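Local coordinates for MaoC family protein (Mycobacterium tuberculosis H37Rv, PDB 3KHP) that probably catalyses the reversible dehydration of (3R)-hydroxyacyl thioesters to enoyl thioesters, at residues 237-246 with 270-278; 253-264 with 298-309. One frame throughout, in Å; residues are numbered along the deposited sequence.

Interaction 1: 237-246 with 270-278; sequences VAGRALVAEL and TLSTVIWRT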
loop_
_atom_site.group_PDB
_atom_site.type_symbol
_atom_site.label_atom_id
_atom_site.label_comp_id
_atom_site.label_asym_id
_atom_site.label_seq_id
_atom_site.Cartn_x
_atom_site.Cartn_y
_atom_site.Cartn_z
ATOM N N VAL A 237 -10.373 3.942 8.760
ATOM C CA VAL A 237 -10.403 2.900 9.784
ATOM C C VAL A 237 -11.750 2.946 10.499
ATOM O O VAL A 237 -12.428 1.927 10.593
ATOM C CB VAL A 237 -9.267 3.003 10.809
ATOM C CG1 VAL A 237 -9.472 1.969 11.878
ATOM C CG2 VAL A 237 -7.861 2.817 10.132
ATOM N N ALA A 238 -12.157 4.135 10.945
ATOM C CA ALA A 238 -13.489 4.299 11.521
ATOM C C ALA A 238 -14.526 3.809 10.506
ATOM O O ALA A 238 -15.510 3.194 10.886
ATOM C CB ALA A 238 -13.772 5.738 11.921
ATOM N N GLY A 239 -14.297 4.084 9.228
ATOM C CA GLY A 239 -15.201 3.639 8.169
ATOM C C GLY A 239 -15.387 2.115 8.080
ATOM O O GLY A 239 -16.470 1.633 7.763
ATOM N N ARG A 240 -14.310 1.380 8.331
ATOM C CA ARG A 240 -14.346 -0.073 8.359
ATOM C C ARG A 240 -15.158 -0.531 9.553
ATOM O O ARG A 240 -15.974 -1.454 9.436
ATOM C CB ARG A 240 -12.944 -0.673 8.472
ATOM C CG ARG A 240 -12.185 -0.765 7.183
ATOM C CD ARG A 240 -11.192 -1.937 7.200
ATOM N NE ARG A 240 -10.089 -1.611 8.064
ATOM C CZ ARG A 240 -9.683 -2.280 9.128
ATOM N NH1 ARG A 240 -10.255 -3.413 9.528
ATOM N NH2 ARG A 240 -8.658 -1.785 9.811
ATOM N N ALA A 241 -14.920 0.095 10.704
ATOM C CA ALA A 241 -15.697 -0.231 11.895
ATOM C C ALA A 241 -17.201 0.005 11.638
ATOM O O ALA A 241 -18.039 -0.764 12.109
ATOM C CB ALA A 241 -15.222 0.536 13.069
ATOM N N LEU A 242 -17.545 1.029 10.866
ATOM C CA LEU A 242 -18.956 1.335 10.675
ATOM C C LEU A 242 -19.589 0.370 9.683
ATOM O O LEU A 242 -20.712 -0.060 9.872
ATOM C CB LEU A 242 -19.146 2.797 10.248
ATOM C CG LEU A 242 -18.605 3.799 11.271
ATOM C CD1 LEU A 242 -18.444 5.180 10.624
ATOM C CD2 LEU A 242 -19.471 3.885 12.561
ATOM N N VAL A 243 -18.851 0.029 8.632
ATOM C CA VAL A 243 -19.270 -0.974 7.703
ATOM C C VAL A 243 -19.577 -2.308 8.386
ATOM O O VAL A 243 -20.589 -2.940 8.072
ATOM C CB VAL A 243 -18.214 -1.187 6.656
ATOM C CG1 VAL A 243 -18.453 -2.521 5.870
ATOM C CG2 VAL A 243 -18.204 0.001 5.736
ATOM N N ALA A 244 -18.734 -2.712 9.334
ATOM C CA ALA A 244 -18.950 -3.949 10.064
ATOM C C ALA A 244 -20.182 -3.870 10.984
ATOM O O ALA A 244 -21.077 -4.720 10.920
ATOM C CB ALA A 244 -17.688 -4.344 10.879
ATOM N N GLU A 245 -20.205 -2.874 11.847
ATOM C CA GLU A 245 -21.201 -2.823 12.909
ATOM C C GLU A 245 -22.616 -2.465 12.434
ATOM O O GLU A 245 -23.564 -3.052 12.915
ATOM C CB GLU A 245 -20.803 -1.798 13.961
ATOM C CG GLU A 245 -21.933 -1.519 14.974
ATOM C CD GLU A 245 -22.334 -2.766 15.766
ATOM O OE1 GLU A 245 -21.522 -3.693 15.861
ATOM O OE2 GLU A 245 -23.443 -2.813 16.313
ATOM N N LEU A 246 -22.719 -1.462 11.555
ATOM C CA LEU A 246 -23.984 -0.891 11.069
ATOM C C LEU A 246 -24.340 -1.355 9.684
ATOM O O LEU A 246 -25.503 -1.423 9.347
ATOM C CB LEU A 246 -23.896 0.652 10.994
ATOM C CG LEU A 246 -23.611 1.425 12.293
ATOM C CD1 LEU A 246 -23.368 2.927 12.016
ATOM C CD2 LEU A 246 -24.748 1.189 13.315
ATOM N N THR A 270 -4.296 2.061 18.628
ATOM C CA THR A 270 -5.529 1.362 18.381
ATOM C C THR A 270 -6.640 2.339 18.403
ATOM O O THR A 270 -6.776 3.106 19.340
ATOM C CB THR A 270 -5.762 0.261 19.429
ATOM O OG1 THR A 270 -4.791 -0.777 19.239
ATOM C CG2 THR A 270 -7.157 -0.332 19.307
ATOM N N LEU A 271 -7.441 2.305 17.345
ATOM C CA LEU A 271 -8.557 3.190 17.189
ATOM C C LEU A 271 -9.892 2.531 17.631
ATOM O O LEU A 271 -10.373 1.568 16.986
ATOM C CB LEU A 271 -8.607 3.680 15.745
ATOM C CG LEU A 271 -7.411 4.520 15.309
ATOM C CD1 LEU A 271 -7.322 4.559 13.812
ATOM C CD2 LEU A 271 -7.444 5.925 15.885
ATOM N N SER A 272 -10.489 3.071 18.708
ATOM C CA SER A 272 -11.822 2.651 19.210
ATOM C C SER A 272 -12.950 3.507 18.706
ATOM O O SER A 272 -13.101 4.630 19.158
ATOM C CB SER A 272 -11.928 2.796 20.733
ATOM O OG SER A 272 -11.244 1.790 21.388
ATOM N N THR A 273 -13.794 2.955 17.853
ATOM C CA THR A 273 -14.926 3.671 17.338
ATOM C C THR A 273 -16.194 3.329 18.134
ATOM O O THR A 273 -16.662 2.198 18.119
ATOM C CB THR A 273 -15.093 3.386 15.896
ATOM O OG1 THR A 273 -13.895 3.774 15.249
ATOM C CG2 THR A 273 -16.215 4.189 15.323
ATOM N N VAL A 274 -16.702 4.327 18.843
ATOM C CA VAL A 274 -17.873 4.198 19.688
ATOM C C VAL A 274 -19.085 4.735 18.970
ATOM O O VAL A 274 -19.082 5.843 18.463
ATOM C CB VAL A 274 -17.706 4.917 21.060
ATOM C CG1 VAL A 274 -16.888 4.058 21.969
ATOM C CG2 VAL A 274 -17.088 6.314 20.918
ATOM N N ILE A 275 -20.121 3.919 18.922
ATOM C CA ILE A 275 -21.229 4.160 18.041
ATOM C C ILE A 275 -22.530 4.172 18.857
ATOM O O ILE A 275 -22.649 3.455 19.852
ATOM C CB ILE A 275 -21.294 3.069 16.971
ATOM C CG1 ILE A 275 -19.948 2.965 16.217
ATOM C CG2 ILE A 275 -22.453 3.329 16.013
ATOM C CD1 ILE A 275 -19.862 1.772 15.255
ATOM N N TRP A 276 -23.486 4.993 18.422
ATOM C CA TRP A 276 -24.805 5.073 19.029
ATOM C C TRP A 276 -25.801 5.049 17.916
ATOM O O TRP A 276 -25.779 5.965 17.069
ATOM C CB TRP A 276 -25.003 6.403 19.774
ATOM C CG TRP A 276 -24.245 6.572 21.029
ATOM C CD1 TRP A 276 -24.710 6.381 22.291
ATOM C CD2 TRP A 276 -22.892 7.002 21.164
ATOM N NE1 TRP A 276 -23.724 6.651 23.212
ATOM C CE2 TRP A 276 -22.596 7.033 22.540
ATOM C CE3 TRP A 276 -21.897 7.360 20.261
ATOM C CZ2 TRP A 276 -21.354 7.400 23.020
ATOM C CZ3 TRP A 276 -20.667 7.734 20.752
ATOM C CH2 TRP A 276 -20.406 7.753 22.107
ATOM N N ARG A 277 -26.666 4.030 17.895
ATOM C CA ARG A 277 -27.792 4.004 16.963
ATOM C C ARG A 277 -28.840 4.998 17.446
ATOM O O ARG A 277 -29.279 4.953 18.589
ATOM C CB ARG A 277 -28.397 2.598 16.857
ATOM C CG ARG A 277 -27.515 1.627 16.102
ATOM C CD ARG A 277 -28.080 0.228 16.122
ATOM N NE ARG A 277 -27.332 -0.668 15.245
ATOM C CZ ARG A 277 -26.287 -1.390 15.631
ATOM N NH1 ARG A 277 -25.853 -1.334 16.887
ATOM N NH2 ARG A 277 -25.677 -2.179 14.758
ATOM N N THR A 278 -29.227 5.913 16.592
ATOM C CA THR A 278 -30.131 6.960 17.034
ATOM C C THR A 278 -31.524 6.828 16.446
ATOM O O THR A 278 -32.484 7.098 17.104
ATOM C CB THR A 278 -29.555 8.381 16.724
ATOM O OG1 THR A 278 -29.395 8.532 15.318
ATOM C CG2 THR A 278 -28.236 8.585 17.423
HETATM O O HOH W 1 -26.916 -2.332 11.528
#

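Interaction 2: 253-264 with 298-309; sequences NITSIAARFTKP and RVVLDDGAVEYV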
loop_
_atom_site.group_PDB
_atom_site.type_symbol
_atom_site.label_atom_id
_atom_site.label_comp_id
_atom_site.label_asym_id
_atom_site.label_seq_id
_atom_site.Cartn_x
_atom_site.Cartn_y
_atom_site.Cartn_z
ATOM N N ASN A 253 -24.107 -0.720 2.039
ATOM C CA ASN A 253 -25.066 -0.309 3.055
ATOM C C ASN A 253 -24.698 0.931 3.854
ATOM O O ASN A 253 -25.509 1.359 4.667
ATOM C CB ASN A 253 -25.345 -1.431 4.062
ATOM C CG ASN A 253 -26.209 -2.535 3.484
ATOM O OD1 ASN A 253 -26.706 -2.445 2.343
ATOM N ND2 ASN A 253 -26.382 -3.599 4.264
ATOM N N ILE A 254 -23.486 1.468 3.677
ATOM C CA ILE A 254 -23.174 2.787 4.270
ATOM C C ILE A 254 -23.339 3.878 3.228
ATOM O O ILE A 254 -22.675 3.883 2.202
ATOM C CB ILE A 254 -21.775 2.894 4.898
ATOM C CG1 ILE A 254 -21.492 1.716 5.857
ATOM C CG2 ILE A 254 -21.657 4.216 5.697
ATOM C CD1 ILE A 254 -22.438 1.575 7.004
ATOM N N THR A 255 -24.248 4.802 3.511
ATOM C CA THR A 255 -24.622 5.865 2.572
ATOM C C THR A 255 -23.771 7.140 2.759
ATOM O O THR A 255 -23.221 7.679 1.787
ATOM C CB THR A 255 -26.108 6.188 2.737
ATOM O OG1 THR A 255 -26.856 5.011 2.412
ATOM C CG2 THR A 255 -26.541 7.305 1.774
ATOM N N SER A 256 -23.666 7.619 3.991
ATOM C CA SER A 256 -22.868 8.809 4.260
ATOM C C SER A 256 -22.085 8.636 5.552
ATOM O O SER A 256 -22.567 7.978 6.449
ATOM C CB SER A 256 -23.774 10.051 4.388
ATOM O OG SER A 256 -24.660 9.916 5.516
ATOM N N ILE A 257 -20.935 9.301 5.642
ATOM C CA ILE A 257 -20.122 9.386 6.862
ATOM C C ILE A 257 -19.481 10.779 6.960
ATOM O O ILE A 257 -18.890 11.248 6.006
ATOM C CB ILE A 257 -18.930 8.409 6.826
ATOM C CG1 ILE A 257 -19.390 6.968 6.570
ATOM C CG2 ILE A 257 -18.090 8.511 8.114
ATOM C CD1 ILE A 257 -18.234 6.027 6.117
ATOM N N ALA A 258 -19.545 11.394 8.128
ATOM C CA ALA A 258 -18.961 12.689 8.362
ATOM C C ALA A 258 -18.304 12.660 9.701
ATOM O O ALA A 258 -18.847 12.061 10.654
ATOM C CB ALA A 258 -20.083 13.862 8.342
ATOM N N ALA A 259 -17.153 13.317 9.806
ATOM C CA ALA A 259 -16.520 13.464 11.097
ATOM C C ALA A 259 -15.571 14.665 11.137
ATOM O O ALA A 259 -15.099 15.120 10.102
ATOM C CB ALA A 259 -15.790 12.191 11.480
ATOM N N ARG A 260 -15.309 15.122 12.350
ATOM C CA ARG A 260 -14.373 16.198 12.638
ATOM C C ARG A 260 -13.051 15.666 13.204
ATOM O O ARG A 260 -13.064 14.883 14.126
ATOM C CB ARG A 260 -14.998 17.164 13.641
ATOM C CG ARG A 260 -14.162 18.431 13.902
ATOM C CD ARG A 260 -15.039 19.580 14.453
ATOM N NE ARG A 260 -15.708 19.225 15.695
ATOM C CZ ARG A 260 -15.189 19.338 16.921
ATOM N NH1 ARG A 260 -13.960 19.788 17.109
ATOM N NH2 ARG A 260 -15.917 19.001 17.978
ATOM N N PHE A 261 -11.922 16.103 12.646
ATOM C CA PHE A 261 -10.607 15.679 13.097
ATOM C C PHE A 261 -10.119 16.517 14.257
ATOM O O PHE A 261 -9.810 17.690 14.067
ATOM C CB PHE A 261 -9.606 15.773 11.946
ATOM C CG PHE A 261 -9.990 14.941 10.772
ATOM C CD1 PHE A 261 -9.621 13.612 10.708
ATOM C CD2 PHE A 261 -10.758 15.467 9.767
ATOM C CE1 PHE A 261 -9.984 12.844 9.651
ATOM C CE2 PHE A 261 -11.126 14.702 8.688
ATOM C CZ PHE A 261 -10.750 13.384 8.630
ATOM N N THR A 262 -10.017 15.916 15.450
ATOM C CA THR A 262 -9.770 16.695 16.657
ATOM C C THR A 262 -8.333 16.641 17.126
ATOM O O THR A 262 -7.781 17.641 17.577
ATOM C CB THR A 262 -10.682 16.249 17.829
ATOM O OG1 THR A 262 -10.770 14.808 17.893
ATOM C CG2 THR A 262 -12.096 16.882 17.701
ATOM N N LYS A 263 -7.742 15.452 17.070
ATOM C CA LYS A 263 -6.364 15.247 17.482
ATOM C C LYS A 263 -5.643 14.225 16.607
ATOM O O LYS A 263 -6.258 13.395 15.947
ATOM C CB LYS A 263 -6.319 14.818 18.925
ATOM C CG LYS A 263 -6.762 15.905 19.870
ATOM C CD LYS A 263 -6.479 15.507 21.287
ATOM C CE LYS A 263 -6.803 16.639 22.274
ATOM N NZ LYS A 263 -6.637 16.092 23.681
ATOM N N PRO A 264 -4.318 14.325 16.552
ATOM C CA PRO A 264 -3.579 13.425 15.689
ATOM C C PRO A 264 -3.495 12.004 16.227
ATOM O O PRO A 264 -3.655 11.777 17.425
ATOM C CB PRO A 264 -2.184 14.062 15.609
ATOM C CG PRO A 264 -2.206 15.236 16.493
ATOM C CD PRO A 264 -3.444 15.268 17.270
ATOM N N ARG A 298 -8.228 9.832 24.328
ATOM C CA ARG A 298 -8.005 10.977 23.460
ATOM C C ARG A 298 -9.022 10.835 22.337
ATOM O O ARG A 298 -9.016 9.824 21.616
ATOM C CB ARG A 298 -6.564 10.920 22.908
ATOM C CG ARG A 298 -6.130 12.096 22.099
ATOM C CD ARG A 298 -5.056 11.786 21.041
ATOM N NE ARG A 298 -4.099 10.872 21.586
ATOM C CZ ARG A 298 -3.325 10.044 20.894
ATOM N NH1 ARG A 298 -3.298 10.031 19.575
ATOM N NH2 ARG A 298 -2.533 9.236 21.564
ATOM N N VAL A 299 -9.919 11.805 22.184
ATOM C CA VAL A 299 -10.851 11.730 21.081
ATOM C C VAL A 299 -10.113 12.178 19.836
ATOM O O VAL A 299 -9.501 13.239 19.852
ATOM C CB VAL A 299 -12.061 12.599 21.326
ATOM C CG1 VAL A 299 -12.941 12.569 20.131
ATOM C CG2 VAL A 299 -12.809 12.115 22.567
ATOM N N VAL A 300 -10.126 11.387 18.771
ATOM C CA VAL A 300 -9.435 11.798 17.519
ATOM C C VAL A 300 -10.371 12.105 16.378
ATOM O O VAL A 300 -10.021 12.886 15.499
ATOM C CB VAL A 300 -8.357 10.783 17.103
ATOM C CG1 VAL A 300 -7.310 10.695 18.176
ATOM C CG2 VAL A 300 -8.943 9.389 16.838
ATOM N N LEU A 301 -11.557 11.483 16.372
ATOM C CA LEU A 301 -12.665 11.852 15.474
ATOM C C LEU A 301 -13.876 12.111 16.335
ATOM O O LEU A 301 -14.241 11.284 17.180
ATOM C CB LEU A 301 -13.057 10.758 14.473
ATOM C CG LEU A 301 -12.044 10.245 13.454
ATOM C CD1 LEU A 301 -12.702 9.118 12.621
ATOM C CD2 LEU A 301 -11.505 11.391 12.553
ATOM N N ASP A 302 -14.509 13.247 16.107
ATOM C CA ASP A 302 -15.629 13.672 16.898
ATOM C C ASP A 302 -16.727 14.032 15.925
ATOM O O ASP A 302 -16.508 14.104 14.708
ATOM C CB ASP A 302 -15.252 14.865 17.780
ATOM C CG ASP A 302 -16.049 14.920 19.113
ATOM O OD1 ASP A 302 -17.162 14.385 19.183
ATOM O OD2 ASP A 302 -15.573 15.546 20.086
ATOM N N ASP A 303 -17.904 14.240 16.494
ATOM C CA ASP A 303 -19.080 14.623 15.754
ATOM C C ASP A 303 -19.359 13.713 14.577
ATOM O O ASP A 303 -19.813 14.154 13.532
ATOM C CB ASP A 303 -18.959 16.073 15.314
ATOM C CG ASP A 303 -18.792 17.032 16.500
ATOM O OD1 ASP A 303 -19.362 16.815 17.596
ATOM O OD2 ASP A 303 -18.091 18.023 16.319
ATOM N N GLY A 304 -19.136 12.424 14.763
ATOM C CA GLY A 304 -19.387 11.456 13.701
ATOM C C GLY A 304 -20.861 11.254 13.467
ATOM O O GLY A 304 -21.621 11.164 14.416
ATOM N N ALA A 305 -21.252 11.172 12.200
ATOM C CA ALA A 305 -22.641 11.010 11.797
ATOM C C ALA A 305 -22.664 10.037 10.643
ATOM O O ALA A 305 -21.829 10.130 9.739
ATOM C CB ALA A 305 -23.232 12.373 11.363
ATOM N N VAL A 306 -23.591 9.092 10.673
ATOM C CA VAL A 306 -23.611 8.034 9.693
ATOM C C VAL A 306 -25.024 7.828 9.240
ATOM O O VAL A 306 -25.937 7.794 10.048
ATOM C CB VAL A 306 -23.164 6.645 10.274
ATOM C CG1 VAL A 306 -22.742 5.727 9.153
ATOM C CG2 VAL A 306 -22.090 6.763 11.250
ATOM N N GLU A 307 -25.195 7.649 7.951
ATOM C CA GLU A 307 -26.458 7.191 7.404
ATOM C C GLU A 307 -26.191 5.833 6.776
ATOM O O GLU A 307 -25.156 5.624 6.136
ATOM C CB GLU A 307 -27.013 8.174 6.374
ATOM C CG GLU A 307 -27.372 9.523 6.979
ATOM C CD GLU A 307 -27.680 10.587 5.957
ATOM O OE1 GLU A 307 -28.222 10.280 4.881
ATOM O OE2 GLU A 307 -27.357 11.756 6.234
ATOM N N TYR A 308 -27.113 4.909 7.000
ATOM C CA TYR A 308 -26.947 3.536 6.521
ATOM C C TYR A 308 -28.302 2.851 6.261
ATOM O O TYR A 308 -29.341 3.260 6.796
ATOM C CB TYR A 308 -26.095 2.739 7.511
ATOM C CG TYR A 308 -26.770 2.464 8.818
ATOM C CD1 TYR A 308 -27.357 1.221 9.062
ATOM C CD2 TYR A 308 -26.841 3.420 9.816
ATOM C CE1 TYR A 308 -27.977 0.939 10.251
ATOM C CE2 TYR A 308 -27.478 3.145 11.020
ATOM C CZ TYR A 308 -28.049 1.889 11.221
ATOM O OH TYR A 308 -28.672 1.547 12.416
ATOM N N VAL A 309 -28.265 1.845 5.389
ATOM C CA VAL A 309 -29.427 1.051 5.051
ATOM C C VAL A 309 -29.457 -0.161 5.959
ATOM O O VAL A 309 -28.464 -0.906 6.014
ATOM C CB VAL A 309 -29.339 0.536 3.625
ATOM C CG1 VAL A 309 -30.424 -0.506 3.385
ATOM C CG2 VAL A 309 -29.445 1.683 2.631
HETATM O O HOH W 2 -27.040 -2.627 7.301
HETATM O O HOH W 3 -23.356 11.010 7.569
HETATM O O HOH W 4 -7.574 12.860 13.685
HETATM O O HOH W 5 -9.650 14.650 23.240
#

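Interaction 1: 237-246 with 270-278
Apolar contacts between Leu242 and Ile275 centre this helix-on-strand packing, where the axes of the short segments approach to 8.7 Å at 46°. Leu242 CD2 presses on Ile275 CD1 at 3.4 Å, unusually tight for two methyls, while the side chains of Leu246 and Ile275 slide past each other in opposite directions, Leu246 CD1 meeting Ile275 CG2 at 4.1 Å. Toward the other end, Val237 crosses Leu271 at about a right angle, with CG1 3.9 Å from Leu271 CD1. Between them, Ala241 CB lies 4.0 Å from Thr273 CB, and Thr273 OG1, near Ala238, hydrogen-bonds Thr287.

Glu245 holds CG anti to its amide nitrogen (chi1 170°) and bends at chi2, carrying OE2 to the guanidinium edge. In one of two conformers of Arg277, hence less certainly, NH2 (2.8 Å) and NH1 (2.9 Å) form an end-on salt bridge to Glu245 OE2. NH1 uses the anti lone pair and NH2 comes from above the carboxylate plane, the two planes lying 70° apart. Leu246 CD2 lies over one guanidinium face, offset toward its rim.

Helix 231-245 lies across the concave side of a hot-dog sheet: Leu242 also reaches Phe285 (strand 282-289) and Val306 (strand 298-308), and Glu245 touches Ala188 (strand 188-192).

Interaction 2: 253-264 with 298-309
Arg260 sets CG anti to its backbone nitrogen (chi1 -173°) and then bends at chi3, swinging its guanidinium to Asp303, while Thr262 tucks OG1 between its own nitrogen and carbonyl carbon (chi1 42°), where it donates a hydrogen bond to Val299 O (2.8 Å) from above the carbonyl plane. Arg260 forms a side-on salt bridge with Asp303: NE at 2.7 Å and NH2 at 2.9 Å both reach Asp303 OD2, which lies in the guanidinium plane. NE meets this oxygen nearly along the C-O axis and NH2 from above the carboxylate plane, the two groups being turned 42° apart. Asp302 CB lies over a guanidinium face, and Asp302 OD1 accepts the Asp303 amide, a bond that spans the corner where the strand is broken.

The backbones pair antiparallel. Ala258 and Ala305 form a hydrogen-bonded pair with bonds in both directions, and Ile257 opposite Val306 is a non-hydrogen-bonded pair. At the classic bulge of Thr255 and Ser256, both amides reach Glu307 O from the same face of its plane, at 2.9 Å from Thr255 N and 3.3 Å from Ser256 N. A second beta bulge, a register shift of one residue, falls between Ala258 and Arg260.

On the inner face, Phe261 and Leu301 lie side by side with Phe261 CD1 3.4 Å from Leu301 CD2, and Ile254 CG2 packs on Val306 CG1. Farther along, Arg298 NH1 donates to Pro264 O at 2.8 Å; its NH2 forms a salt bridge with Glu269.

Strand 254-261 continues the sheet by backbone bonds to strand 103-108, and strand 298-308 has strand 282-289 as its other neighbour. Helix 231-245 lies against the inner face, through Val243 on Ile254 and Thr234 on Leu301.

Reading from the N terminus, helix 231-245 leads into strand 254-261, then strand 271-279, strand 282-289 and finally strand 298-308. Interaction 1 closes a loop by bringing strand 271-279 back to the helix, with strand 254-261 inside that loop. Interaction 2 closes a later loop that contains strands 271-279 and 282-289. Their segments alternate along the chain, so the loops cross rather than nest. The centres are 9 Å apart, and the two touch directly where Ala238 CB lies 3.6 Å from Leu301 CD1 and Val243 CG2 3.7 Å from Ile254 CG1. Together they tie helix 231-245 to strands 254-261, 271-279 and 298-308 of the antiparallel sheet, in which strand 282-289 lies between the last two.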